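Local coordinates for protein xylanase inhibitor TL-XI (Triticum aestivum, PDB 3G7M) that inhibits xylanases noncompetitively as a small thaumatin-like protein of wheat, at residues 40-45 with 91-96; 47-52 with 84-89. The protein carries 4 engineered substitutions. All coordinates share one frame; numbering follows the deposited sequence.

Interaction 1. Residues 40-45 with 91-96; sequences TPVIGS and VLQGNY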
ATOM      1  N   THR A  40       1.402 -12.993   4.320  1.00 22.30           N
ATOM      2  CA  THR A  40       0.392 -12.306   5.171  1.00 22.31           C
ATOM      3  C   THR A  40       0.234 -12.926   6.549  1.00 22.00           C
ATOM      4  O   THR A  40       0.229 -14.149   6.677  1.00 22.00           O
ATOM      5  CB  THR A  40      -1.009 -12.358   4.572  1.00 22.25           C
ATOM      6  OG1 THR A  40      -1.336 -13.720   4.261  1.00 23.53           O
ATOM      7  CG2 THR A  40      -1.104 -11.529   3.338  1.00 22.62           C
ATOM      8  N   PRO A  41       0.039 -12.086   7.585  1.00 22.00           N
ATOM      9  CA  PRO A  41      -0.100 -12.583   8.961  1.00 22.00           C
ATOM     10  C   PRO A  41      -1.445 -13.267   9.171  1.00 21.96           C
ATOM     11  O   PRO A  41      -2.346 -13.088   8.374  1.00 21.77           O
ATOM     12  CB  PRO A  41      -0.011 -11.306   9.815  1.00 22.00           C
ATOM     13  CG  PRO A  41      -0.566 -10.238   8.942  1.00 22.00           C
ATOM     14  CD  PRO A  41      -0.139 -10.608   7.518  1.00 22.00           C
ATOM     15  N   VAL A  42      -1.553 -14.050  10.240  1.00 21.40           N
ATOM     16  CA  VAL A  42      -2.783 -14.732  10.591  1.00 20.85           C
ATOM     17  C   VAL A  42      -3.836 -13.751  11.052  1.00 20.52           C
ATOM     18  O   VAL A  42      -5.020 -14.039  10.931  1.00 20.42           O
ATOM     19  CB  VAL A  42      -2.594 -15.838  11.698  1.00 21.04           C
ATOM     20  CG1 VAL A  42      -2.028 -17.134  11.090  1.00 22.00           C
ATOM     21  CG2 VAL A  42      -1.748 -15.346  12.907  1.00 20.76           C
ATOM     22  N   ILE A  43      -3.392 -12.610  11.597  1.00 20.37           N
ATOM     23  CA  ILE A  43      -4.269 -11.575  12.181  1.00 20.12           C
ATOM     24  C   ILE A  43      -3.652 -10.182  12.047  1.00 19.94           C
ATOM     25  O   ILE A  43      -2.437 -10.037  11.888  1.00 20.31           O
ATOM     26  CB  ILE A  43      -4.600 -11.881  13.699  1.00 20.44           C
ATOM     27  CG1 ILE A  43      -5.802 -11.040  14.187  1.00 20.22           C
ATOM     28  CG2 ILE A  43      -3.334 -11.750  14.617  1.00 20.36           C
ATOM     29  CD1 ILE A  43      -6.340 -11.412  15.590  1.00 20.87           C
ATOM     30  N   GLY A  44      -4.484  -9.154  12.122  1.00 19.76           N
ATOM     31  CA  GLY A  44      -3.986  -7.787  12.115  1.00 20.05           C
ATOM     32  C   GLY A  44      -4.331  -7.008  10.863  1.00 20.68           C
ATOM     33  O   GLY A  44      -4.857  -7.552   9.880  1.00 20.57           O
ATOM     34  N   SER A  45      -4.027  -5.719  10.888  1.00 21.03           N
ATOM     35  CA  SER A  45      -4.211  -4.883   9.702  1.00 21.55           C
ATOM     36  C   SER A  45      -2.939  -4.096   9.390  1.00 21.36           C
ATOM     37  O   SER A  45      -2.134  -3.800  10.293  1.00 21.52           O
ATOM     38  CB  SER A  45      -5.444  -3.959   9.836  1.00 21.55           C
ATOM     39  OG  SER A  45      -5.535  -3.404  11.145  1.00 23.98           O
ATOM     40  N   VAL A  91      -6.499  -8.732   8.098  1.00 23.74           N
ATOM     41  CA  VAL A  91      -6.551 -10.177   7.914  1.00 24.05           C
ATOM     42  C   VAL A  91      -7.156 -10.904   9.125  1.00 24.27           C
ATOM     43  O   VAL A  91      -6.775 -10.634  10.264  1.00 24.03           O
ATOM     44  CB  VAL A  91      -5.134 -10.721   7.613  1.00 24.30           C
ATOM     45  CG1 VAL A  91      -5.163 -12.227   7.289  1.00 23.81           C
ATOM     46  CG2 VAL A  91      -4.506  -9.936   6.452  1.00 24.24           C
ATOM     47  N   LEU A  92      -8.125 -11.788   8.866  1.00 24.33           N
ATOM     48  CA  LEU A  92      -8.437 -12.935   9.759  1.00 25.33           C
ATOM     49  C   LEU A  92      -7.753 -14.215   9.218  1.00 25.94           C
ATOM     50  O   LEU A  92      -7.431 -14.301   8.033  1.00 26.59           O
ATOM     51  CB  LEU A  92      -9.953 -13.190   9.898  1.00 24.97           C
ATOM     52  CG  LEU A  92     -10.331 -14.455  10.783  1.00 25.93           C
ATOM     53  CD1 LEU A  92      -9.963 -14.291  12.286  1.00 26.64           C
ATOM     54  CD2 LEU A  92     -11.847 -14.829  10.685  1.00 26.55           C
ATOM     55  N   GLN A  93      -7.510 -15.205  10.068  1.00 26.33           N
ATOM     56  CA  GLN A  93      -6.943 -16.460   9.592  1.00 26.48           C
ATOM     57  C   GLN A  93      -7.694 -16.871   8.307  1.00 26.29           C
ATOM     58  O   GLN A  93      -8.856 -17.370   8.381  1.00 26.27           O
ATOM     59  CB  GLN A  93      -7.062 -17.568  10.682  1.00 26.75           C
ATOM     60  CG  GLN A  93      -5.975 -17.520  11.794  1.00 27.03           C
ATOM     61  CD  GLN A  93      -5.675 -18.919  12.406  1.00 27.85           C
ATOM     62  OE1 GLN A  93      -4.511 -19.276  12.601  1.00 27.37           O
ATOM     63  NE2 GLN A  93      -6.723 -19.710  12.704  1.00 26.23           N
ATOM     64  N   GLY A  94      -7.043 -16.643   7.151  1.00 25.86           N
ATOM     65  CA  GLY A  94      -7.639 -16.974   5.835  1.00 25.34           C
ATOM     66  C   GLY A  94      -8.388 -15.870   5.073  1.00 24.79           C
ATOM     67  O   GLY A  94      -8.153 -15.692   3.843  1.00 24.69           O
ATOM     68  N   ASN A  95      -9.296 -15.149   5.801  1.00 24.44           N
ATOM     69  CA  ASN A  95     -10.125 -14.030   5.244  1.00 23.37           C
ATOM     70  C   ASN A  95      -9.454 -12.649   5.187  1.00 22.82           C
ATOM     71  O   ASN A  95      -8.728 -12.251   6.120  1.00 23.17           O
ATOM     72  CB  ASN A  95     -11.404 -13.885   6.045  1.00 23.31           C
ATOM     73  CG  ASN A  95     -12.314 -15.056   5.865  1.00 23.97           C
ATOM     74  OD1 ASN A  95     -13.519 -14.887   5.647  1.00 25.11           O
ATOM     75  ND2 ASN A  95     -11.753 -16.264   5.947  1.00 22.72           N
ATOM     76  N   TYR A  96      -9.712 -11.914   4.100  1.00 22.00           N
ATOM     77  CA  TYR A  96      -9.070 -10.629   3.887  1.00 20.79           C
ATOM     78  C   TYR A  96     -10.164  -9.597   3.688  1.00 20.38           C
ATOM     79  O   TYR A  96     -11.202  -9.902   3.126  1.00 20.52           O
ATOM     80  CB  TYR A  96      -8.145 -10.641   2.637  1.00 20.52           C
ATOM     81  CG  TYR A  96      -7.008 -11.672   2.601  1.00 21.14           C
ATOM     82  CD1 TYR A  96      -5.924 -11.580   3.490  1.00 20.91           C
ATOM     83  CD2 TYR A  96      -6.996 -12.728   1.644  1.00 22.04           C
ATOM     84  CE1 TYR A  96      -4.879 -12.532   3.458  1.00 20.65           C
ATOM     85  CE2 TYR A  96      -5.953 -13.678   1.609  1.00 21.93           C
ATOM     86  CZ  TYR A  96      -4.903 -13.570   2.510  1.00 21.30           C
ATOM     87  OH  TYR A  96      -3.902 -14.520   2.480  1.00 21.65           O
TER

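Interaction 2. Residues 47-52 with 84-89; sequences YIWGRT and TTMAEV. Engineered in segment 84-89: T84 (natural residue Val).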
ATOM      1  N   TYR A  47      -1.117  -0.921   6.797  1.00 19.13           N
ATOM      2  CA  TYR A  47      -1.244   0.199   5.874  1.00 18.74           C
ATOM      3  C   TYR A  47      -0.306  -0.120   4.743  1.00 19.06           C
ATOM      4  O   TYR A  47       0.813  -0.637   4.989  1.00 19.83           O
ATOM      5  CB  TYR A  47      -0.821   1.533   6.515  1.00 18.47           C
ATOM      6  CG  TYR A  47      -1.840   2.157   7.441  1.00 18.29           C
ATOM      7  CD1 TYR A  47      -3.164   2.322   7.018  1.00 18.43           C
ATOM      8  CD2 TYR A  47      -1.469   2.599   8.730  1.00 18.29           C
ATOM      9  CE1 TYR A  47      -4.102   2.900   7.856  1.00 20.40           C
ATOM     10  CE2 TYR A  47      -2.397   3.181   9.590  1.00 20.28           C
ATOM     11  CZ  TYR A  47      -3.718   3.331   9.158  1.00 21.88           C
ATOM     12  OH  TYR A  47      -4.656   3.893  10.033  1.00 22.15           O
ATOM     13  N   ILE A  48      -0.740   0.203   3.511  1.00 18.70           N
ATOM     14  CA  ILE A  48       0.079  -0.026   2.334  1.00 18.26           C
ATOM     15  C   ILE A  48      -0.017   1.228   1.508  1.00 18.44           C
ATOM     16  O   ILE A  48      -1.119   1.675   1.171  1.00 19.08           O
ATOM     17  CB  ILE A  48      -0.443  -1.270   1.531  1.00 18.34           C
ATOM     18  CG1 ILE A  48      -0.272  -2.533   2.371  1.00 17.76           C
ATOM     19  CG2 ILE A  48       0.245  -1.415   0.154  1.00 18.18           C
ATOM     20  CD1 ILE A  48      -1.004  -3.713   1.861  1.00 19.66           C
ATOM     21  N   TRP A  49       1.130   1.805   1.181  1.00 18.70           N
ATOM     22  CA  TRP A  49       1.176   2.974   0.301  1.00 18.65           C
ATOM     23  C   TRP A  49       2.443   3.002  -0.523  1.00 18.80           C
ATOM     24  O   TRP A  49       3.440   2.418  -0.131  1.00 18.95           O
ATOM     25  CB  TRP A  49       1.058   4.279   1.117  1.00 18.90           C
ATOM     26  CG  TRP A  49       2.261   4.598   1.944  1.00 17.27           C
ATOM     27  CD1 TRP A  49       3.292   5.390   1.592  1.00 16.52           C
ATOM     28  CD2 TRP A  49       2.534   4.140   3.271  1.00 16.91           C
ATOM     29  NE1 TRP A  49       4.211   5.459   2.611  1.00 17.21           N
ATOM     30  CE2 TRP A  49       3.771   4.699   3.658  1.00 16.23           C
ATOM     31  CE3 TRP A  49       1.851   3.312   4.174  1.00 15.76           C
ATOM     32  CZ2 TRP A  49       4.355   4.448   4.896  1.00 13.99           C
ATOM     33  CZ3 TRP A  49       2.431   3.061   5.402  1.00 14.40           C
ATOM     34  CH2 TRP A  49       3.673   3.629   5.750  1.00 14.37           C
ATOM     35  N   GLY A  50       2.404   3.718  -1.644  1.00 18.87           N
ATOM     36  CA  GLY A  50       3.587   3.923  -2.470  1.00 19.02           C
ATOM     37  C   GLY A  50       4.257   5.269  -2.257  1.00 19.18           C
ATOM     38  O   GLY A  50       3.587   6.269  -1.970  1.00 18.93           O
ATOM     39  N   ARG A  51       5.586   5.284  -2.424  1.00 19.45           N
ATOM     40  CA  ARG A  51       6.387   6.498  -2.314  1.00 19.37           C
ATOM     41  C   ARG A  51       7.149   6.737  -3.599  1.00 19.69           C
ATOM     42  O   ARG A  51       7.679   5.794  -4.202  1.00 19.62           O
ATOM     43  CB  ARG A  51       7.381   6.377  -1.173  1.00 19.55           C
ATOM     44  CG  ARG A  51       6.798   5.871   0.137  1.00 18.61           C
ATOM     45  CD  ARG A  51       7.930   5.489   1.061  1.00 17.08           C
ATOM     46  NE  ARG A  51       8.466   4.174   0.752  1.00 14.48           N
ATOM     47  CZ  ARG A  51       9.587   3.689   1.265  1.00 13.95           C
ATOM     48  NH1 ARG A  51      10.310   4.432   2.090  1.00 14.62           N
ATOM     49  NH2 ARG A  51       9.987   2.465   0.947  1.00 13.81           N
ATOM     50  N   THR A  52       7.207   8.005  -4.015  1.00 20.19           N
ATOM     51  CA  THR A  52       7.875   8.352  -5.263  1.00 20.43           C
ATOM     52  C   THR A  52       8.979   9.311  -4.961  1.00 20.68           C
ATOM     53  O   THR A  52       8.900  10.017  -3.970  1.00 21.01           O
ATOM     54  CB  THR A  52       6.912   9.011  -6.278  1.00 20.56           C
ATOM     55  OG1 THR A  52       6.373  10.237  -5.742  1.00 20.05           O
ATOM     56  CG2 THR A  52       5.778   8.053  -6.657  1.00 21.15           C
ATOM     57  N   THR A  84      -0.642  11.502   0.097  1.00 19.08           N
ATOM     58  CA  THR A  84      -0.400  10.087  -0.156  1.00 19.12           C
ATOM     59  C   THR A  84      -1.677   9.260  -0.178  1.00 19.08           C
ATOM     60  O   THR A  84      -2.592   9.490   0.615  1.00 19.62           O
ATOM     61  CB  THR A  84       0.573   9.467   0.859  1.00 19.49           C
ATOM     62  OG1 THR A  84       0.640   8.051   0.622  1.00 20.07           O
ATOM     63  CG2 THR A  84       0.157   9.750   2.328  1.00 19.08           C
ATOM     64  N   THR A  85      -1.734   8.301  -1.091  1.00 18.89           N
ATOM     65  CA  THR A  85      -2.877   7.405  -1.207  1.00 19.11           C
ATOM     66  C   THR A  85      -2.692   6.269  -0.219  1.00 19.57           C
ATOM     67  O   THR A  85      -1.630   5.655  -0.207  1.00 19.67           O
ATOM     68  CB  THR A  85      -2.971   6.830  -2.612  1.00 18.89           C
ATOM     69  OG1 THR A  85      -3.068   7.939  -3.551  1.00 18.91           O
ATOM     70  CG2 THR A  85      -4.202   5.938  -2.744  1.00 19.34           C
ATOM     71  N   MET A  86      -3.707   6.021   0.625  1.00 19.85           N
ATOM     72  CA  MET A  86      -3.640   5.021   1.713  1.00 19.91           C
ATOM     73  C   MET A  86      -4.536   3.810   1.533  1.00 19.82           C
ATOM     74  O   MET A  86      -5.795   3.906   1.571  1.00 19.33           O
ATOM     75  CB  MET A  86      -3.960   5.640   3.057  1.00 19.84           C
ATOM     76  CG  MET A  86      -2.762   6.119   3.790  1.00 22.63           C
ATOM     77  SD  MET A  86      -1.739   4.751   4.330  1.00 26.09           S
ATOM     78  CE  MET A  86      -0.877   5.596   5.681  1.00 26.22           C
ATOM     79  N   ALA A  87      -3.861   2.663   1.360  1.00 19.70           N
ATOM     80  CA  ALA A  87      -4.535   1.398   1.311  1.00 19.75           C
ATOM     81  C   ALA A  87      -4.401   0.674   2.659  1.00 20.22           C
ATOM     82  O   ALA A  87      -3.320   0.683   3.278  1.00 20.32           O
ATOM     83  CB  ALA A  87      -3.954   0.583   0.230  1.00 19.72           C
ATOM     84  N   GLU A  88      -5.506   0.063   3.109  1.00 20.51           N
ATOM     85  CA  GLU A  88      -5.567  -0.709   4.372  1.00 20.53           C
ATOM     86  C   GLU A  88      -5.993  -2.154   4.111  1.00 20.17           C
ATOM     87  O   GLU A  88      -6.976  -2.413   3.430  1.00 19.95           O
ATOM     88  CB  GLU A  88      -6.554  -0.047   5.350  1.00 20.35           C
ATOM     89  CG  GLU A  88      -6.187  -0.121   6.818  1.00 21.62           C
ATOM     90  CD  GLU A  88      -6.871  -1.253   7.553  1.00 23.48           C
ATOM     91  OE1 GLU A  88      -7.288  -1.057   8.716  1.00 23.54           O
ATOM     92  OE2 GLU A  88      -6.934  -2.370   7.003  1.00 25.23           O
ATOM     93  N   VAL A  89      -5.257  -3.097   4.669  1.00 20.56           N
ATOM     94  CA  VAL A  89      -5.615  -4.501   4.522  1.00 21.21           C
ATOM     95  C   VAL A  89      -5.680  -5.120   5.907  1.00 21.64           C
ATOM     96  O   VAL A  89      -4.663  -5.111   6.611  1.00 22.00           O
ATOM     97  CB  VAL A  89      -4.582  -5.270   3.615  1.00 21.13           C
ATOM     98  CG1 VAL A  89      -4.780  -6.791   3.657  1.00 20.67           C
ATOM     99  CG2 VAL A  89      -4.645  -4.757   2.178  1.00 20.30           C
TER

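Interaction 1. Residues 40-45 with 91-96
T40, P41, V42 and G44 meet V91, Q93 and Y96 at one end of the six-stranded antiparallel sheet, where the chain enters strand 44-52 and turns from strand 86-91 into strand 95-101. The turn of this hairpin is closed by L92 N bonding to N95 O. V91 N gives a nearly straight hydrogen bond to G44 O, at 2.7 Å and 165°. The return bond from G44 N to V91 O is weak. I43 CA adds a CH...O contact to the same V91 O, 3.3 Å away. V91 CG1 is anti to the backbone N (chi1 -175°) and packs beside P41 O. V91 CG2 lies at the edge of the Y96 ring, in its plane. T40 and Y96 approach tip to tip. Their hydroxyls, T40 OG1 and Y96 OH, form a hydrogen bond of 3.2 Å, and either may be the donor. T40 OG1 also lies near the ring plane, and T40 CG2 is 3.9 Å from Y96 CE1. One ring face has G94 O above it, offset toward the rim. Nearer the solvent, V42 and Q93 lie side by side and point the same way, with V42 CG1 3.6 Å from Q93 OE1. A phenylalanine in place of Y96 would lack OH, and would probably leave T40 OG1 without this hydrogen-bond mate. P2 and S143 also touch the Y96 side chain. The chemistry implies a join held by one good backbone bond and one hydroxyl pair, with modest apolar packing at a partly buried end of the sheet.

Interaction 2. Residues 47-52 with 84-89
The Y47 side chain runs out from strand 44-52 across M86 and E88 of strand 86-91. Y47 CB starts 4.0 Å from M86 SD. Y47 CG comes next and meets M86 CE, which sits over one ring face, offset toward the rim. Y47 CD1 lies 3.9 Å from M86 SD and touches E88 CG as well. Farther out, Y47 CE1 is 3.8 Å from E88 CG, the last contact across the two segments along the ring toward OH. The ring and the E88 carboxylate are turned 80° apart, and E88 OE2 bonds to S90 OG. M86 bends at chi2 (-69°), which places SD beside the Y47 ring. Its sulfur and methyl serve a second ring too, with M86 CE 3.9 Å from W49 CE3. Both sulfur-aromatic contacts are oblique. W49 NE1 has its own partner in G67 O. The engineered T84 places OG1 3.8 Å from W49 CB. Between the strands, I48 N bonds to A87 O, and A87 N returns a bond of 2.9 Å to I48 O. On the face of I48 and A87, I48 CD1 packs on V89 CG2 at 3.8 Å. M111 and L113 of strand 111-115 cover A87 there. This is an antiparallel strand pair of a thaumatin-like beta sandwich, with a double Met-aromatic contact on one face and the apolar packing between two sheets on the other.

Both interactions use strand 44-52, and both belong to the six-stranded antiparallel sheet. Their centres are about 18 Å apart. Interaction 2 lies about 3 Å from the centre of the chain and is buried. Interaction 1 lies about 16 Å from that centre and is partly buried. Along the chain the order is 40-45, 47-52, 84-89, 91-96, so the outer pair encloses the inner one. Strands 86-91 and 95-101 are neighbours in the sheet. The two interactions also touch: S45 CB is 3.5 Å from V89 O. Interaction 2 pairs strands 44-52 and 86-91 in the core. Interaction 1 ties the start of strand 44-52 to the turn that leads on to strand 95-101.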